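Local coordinates for xylosidase (Xanthomonas axonopodis pv. citri, PDB 6XN2), which probably hydrolyses xylo-oligosaccharides as a calcium-containing glycoside hydrolase of family GH43, and is captured here with xylotriose, at residues 29-41 against 352-364. Residues are numbered along the deposited sequence; the frame is centred on the assembly and turned at random.
Sequences SLQALARTAISAP and TIYPYGEDAVSPW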
# COMPACT_ATOMS: atom_id res chain seq x y z
N SER A 29 -2.39 24.81 13.63
CA SER A 29 -3.16 24.28 12.53
C SER A 29 -3.16 22.77 12.63
O SER A 29 -4.14 22.15 12.31
CB SER A 29 -2.53 24.71 11.21
OG SER A 29 -3.46 24.69 10.15
N LEU A 30 -2.11 22.17 13.17
CA LEU A 30 -2.05 20.75 13.40
C LEU A 30 -2.79 20.39 14.65
O LEU A 30 -3.23 19.28 14.80
CB LEU A 30 -0.60 20.32 13.50
CG LEU A 30 -0.23 19.04 14.22
CD1 LEU A 30 -0.50 17.83 13.37
CD2 LEU A 30 1.23 19.11 14.55
N GLN A 31 -2.95 21.33 15.56
CA GLN A 31 -3.69 20.92 16.73
C GLN A 31 -5.14 20.89 16.39
O GLN A 31 -5.84 20.04 16.83
CB GLN A 31 -3.43 21.82 17.91
CG GLN A 31 -4.14 21.38 19.18
CD GLN A 31 -3.85 19.95 19.59
OE1 GLN A 31 -4.69 19.33 20.19
NE2 GLN A 31 -2.67 19.44 19.28
N ALA A 32 -5.61 21.72 15.49
CA ALA A 32 -6.97 21.63 15.07
C ALA A 32 -7.24 20.29 14.44
O ALA A 32 -8.22 19.71 14.72
CB ALA A 32 -7.29 22.73 14.10
N LEU A 33 -6.36 19.81 13.59
CA LEU A 33 -6.59 18.54 12.95
C LEU A 33 -6.61 17.40 13.93
O LEU A 33 -7.40 16.52 13.83
CB LEU A 33 -5.60 18.31 11.84
CG LEU A 33 -5.62 19.38 10.75
CD1 LEU A 33 -4.55 19.12 9.72
CD2 LEU A 33 -6.96 19.44 10.10
N ALA A 34 -5.75 17.45 14.93
CA ALA A 34 -5.73 16.41 15.93
C ALA A 34 -7.04 16.35 16.71
O ALA A 34 -7.48 15.30 17.04
CB ALA A 34 -4.56 16.58 16.87
N ARG A 35 -7.65 17.48 16.97
CA ARG A 35 -8.90 17.51 17.68
C ARG A 35 -10.06 16.99 16.87
O ARG A 35 -10.98 16.46 17.40
CB ARG A 35 -9.23 18.94 18.06
CG ARG A 35 -8.23 19.58 18.95
CD ARG A 35 -8.84 20.78 19.61
NE ARG A 35 -8.37 22.03 19.07
CZ ARG A 35 -9.14 23.01 18.63
NH1 ARG A 35 -10.45 22.92 18.60
NH2 ARG A 35 -8.57 24.08 18.17
N THR A 36 -10.01 17.15 15.56
CA THR A 36 -11.15 16.71 14.75
C THR A 36 -10.86 15.44 13.94
O THR A 36 -11.69 15.01 13.14
CB THR A 36 -11.62 17.82 13.79
OG1 THR A 36 -10.63 18.07 12.79
CG2 THR A 36 -11.90 19.12 14.56
N ALA A 37 -9.69 14.83 14.15
CA ALA A 37 -9.37 13.56 13.51
C ALA A 37 -10.48 12.53 13.72
O ALA A 37 -11.00 12.38 14.83
CB ALA A 37 -8.04 13.02 14.03
N ILE A 38 -10.86 11.85 12.66
CA ILE A 38 -11.90 10.85 12.73
C ILE A 38 -11.40 9.51 13.21
O ILE A 38 -12.16 8.64 13.46
CB ILE A 38 -12.63 10.68 11.42
CG1 ILE A 38 -11.81 9.87 10.45
CG2 ILE A 38 -12.95 12.01 10.85
CD1 ILE A 38 -12.50 9.66 9.15
N SER A 39 -10.11 9.35 13.30
CA SER A 39 -9.56 8.13 13.78
C SER A 39 -8.45 8.41 14.72
O SER A 39 -7.74 9.34 14.59
CB SER A 39 -8.99 7.26 12.68
OG SER A 39 -9.83 7.09 11.61
N ALA A 40 -8.33 7.56 15.71
CA ALA A 40 -7.24 7.61 16.61
C ALA A 40 -6.25 6.57 16.17
O ALA A 40 -6.59 5.62 15.54
CB ALA A 40 -7.70 7.30 18.00
N PRO A 41 -4.99 6.76 16.47
CA PRO A 41 -3.97 5.80 16.15
C PRO A 41 -4.33 4.43 16.73
O PRO A 41 -4.63 4.32 17.88
CB PRO A 41 -2.77 6.33 16.87
CG PRO A 41 -3.04 7.74 17.14
CD PRO A 41 -4.48 7.87 17.26
N THR A 352 -15.69 10.08 -0.60
CA THR A 352 -14.47 10.55 -0.04
C THR A 352 -14.47 10.53 1.47
O THR A 352 -15.39 10.94 2.11
CB THR A 352 -14.15 11.96 -0.53
OG1 THR A 352 -14.21 12.00 -1.94
CG2 THR A 352 -12.83 12.37 -0.14
N ILE A 353 -13.40 10.04 2.04
CA ILE A 353 -13.24 10.04 3.47
C ILE A 353 -12.37 11.23 3.83
O ILE A 353 -11.36 11.42 3.26
CB ILE A 353 -12.60 8.75 3.94
CG1 ILE A 353 -13.45 7.57 3.51
CG2 ILE A 353 -12.41 8.76 5.43
CD1 ILE A 353 -12.99 6.25 4.03
N TYR A 354 -12.81 12.05 4.78
CA TYR A 354 -12.08 13.22 5.21
C TYR A 354 -11.57 12.88 6.59
O TYR A 354 -12.32 12.83 7.50
CB TYR A 354 -13.00 14.44 5.19
CG TYR A 354 -13.39 14.85 3.79
CD1 TYR A 354 -14.46 14.31 3.18
CD2 TYR A 354 -12.64 15.74 3.08
CE1 TYR A 354 -14.79 14.66 1.90
CE2 TYR A 354 -12.97 16.09 1.80
CZ TYR A 354 -14.05 15.54 1.22
OH TYR A 354 -14.41 15.86 -0.03
N PRO A 355 -10.27 12.70 6.72
CA PRO A 355 -9.66 12.17 7.94
C PRO A 355 -9.70 13.12 9.14
O PRO A 355 -9.45 12.67 10.25
CB PRO A 355 -8.21 11.90 7.52
CG PRO A 355 -7.97 12.80 6.35
CD PRO A 355 -9.29 12.89 5.64
N TYR A 356 -10.00 14.40 8.92
CA TYR A 356 -10.11 15.35 10.03
C TYR A 356 -11.44 16.07 9.95
O TYR A 356 -11.62 17.12 10.56
CB TYR A 356 -8.93 16.34 10.01
CG TYR A 356 -7.64 15.59 9.77
CD1 TYR A 356 -7.08 14.81 10.78
CD2 TYR A 356 -7.02 15.61 8.53
CE1 TYR A 356 -5.92 14.09 10.56
CE2 TYR A 356 -5.86 14.89 8.30
CZ TYR A 356 -5.32 14.13 9.32
OH TYR A 356 -4.17 13.41 9.09
N GLY A 357 -12.39 15.48 9.23
CA GLY A 357 -13.68 16.10 8.98
C GLY A 357 -13.69 16.85 7.66
O GLY A 357 -12.65 17.35 7.20
N GLU A 358 -14.85 16.92 7.02
CA GLU A 358 -14.93 17.59 5.73
C GLU A 358 -14.74 19.10 5.88
O GLU A 358 -14.29 19.77 4.96
CB GLU A 358 -16.26 17.28 5.03
CG GLU A 358 -16.40 17.99 3.69
CD GLU A 358 -17.56 17.48 2.85
OE1 GLU A 358 -18.12 16.41 3.18
OE2 GLU A 358 -17.91 18.15 1.86
N ASP A 359 -15.06 19.62 7.06
CA ASP A 359 -14.96 21.06 7.31
C ASP A 359 -13.55 21.49 7.66
O ASP A 359 -13.28 22.68 7.81
CB ASP A 359 -15.91 21.48 8.43
CG ASP A 359 -17.38 21.39 8.03
OD1 ASP A 359 -17.66 21.27 6.82
OD2 ASP A 359 -18.24 21.44 8.93
N ALA A 360 -12.64 20.53 7.80
CA ALA A 360 -11.29 20.84 8.23
C ALA A 360 -10.49 21.56 7.15
O ALA A 360 -10.72 21.38 5.96
CB ALA A 360 -10.56 19.57 8.66
N VAL A 361 -9.54 22.38 7.59
CA VAL A 361 -8.55 22.96 6.69
C VAL A 361 -7.57 21.86 6.30
O VAL A 361 -6.87 21.31 7.16
CB VAL A 361 -7.80 24.14 7.35
CG1 VAL A 361 -6.51 24.45 6.62
CG2 VAL A 361 -8.70 25.37 7.41
N SER A 362 -7.54 21.54 5.01
CA SER A 362 -6.70 20.45 4.53
C SER A 362 -5.23 20.74 4.82
O SER A 362 -4.77 21.87 4.61
CB SER A 362 -6.91 20.22 3.03
OG SER A 362 -6.14 19.13 2.56
N PRO A 363 -4.50 19.75 5.29
CA PRO A 363 -3.09 19.95 5.58
C PRO A 363 -2.25 20.16 4.32
O PRO A 363 -1.14 20.57 4.44
CB PRO A 363 -2.69 18.66 6.27
CG PRO A 363 -3.72 17.69 5.94
CD PRO A 363 -4.96 18.41 5.61
N TRP A 364 -2.79 19.85 3.16
CA TRP A 364 -2.08 20.01 1.89
C TRP A 364 -2.95 20.66 0.86
O TRP A 364 -4.11 20.40 0.84
CB TRP A 364 -1.59 18.66 1.34
CG TRP A 364 -0.69 18.01 2.24
CD1 TRP A 364 -0.99 17.07 3.11
CD2 TRP A 364 0.68 18.30 2.42
NE1 TRP A 364 0.09 16.72 3.83
CE2 TRP A 364 1.14 17.47 3.42
CE3 TRP A 364 1.57 19.18 1.82
CZ2 TRP A 364 2.42 17.48 3.83
CZ3 TRP A 364 2.82 19.18 2.23
CH2 TRP A 364 3.25 18.34 3.22
O HOH W 1 -7.93 10.63 11.28
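Leu33, on the short helix 29-36, lies against the phenol ring of Tyr356. Its CB stands over one face, offset toward the rim, 4.2 Å from the ring centroid and 25° off the normal, while Pro355 CB occupies the opposite face, so the ring is clamped between the helix and its own preceding proline. With CG anti to the carbonyl carbon, beside the backbone N, Leu33 sends its two methyls to different parts of the tail: CD2 lies 3.7 Å from Tyr356 CB and also touches Ala360 CB, whereas CD1 meets Pro363 CB. The ring's hydroxyl passes beyond both segments to hydrogen-bond Asp324 and the backbone N of Val303.

Where the helix ends, Thr36 OG1 donates to Tyr356 O at 2.6 Å, somewhat tilted from the carbonyl plane; chi1 of 68° places OG1 between the backbone N and the carbonyl carbon, within reach of that oxygen. Two residues further on, past the end of the helix, Ile38 N donates to Pro355 O at 2.9 Å, nearly straight at 169° but from above the carbonyl plane. Pro355 O also accepts a hydrogen bond from a water, which in turn accepts one from Ser39 N. Ile38 crosses Ile353 at about a right angle, its CD1 meeting Ile353 CG2 at 3.8 Å.

The contact thus brings the two ends of the chain together on the five-bladed beta-propeller characteristic of GH43. Successive carbonyls of the type I turn 354-357 are gripped from the helix end and the loop after it, which would tend to hold the turn in place, while Leu33, with Ala37 CB near CD1, adds apolar packing to Tyr356.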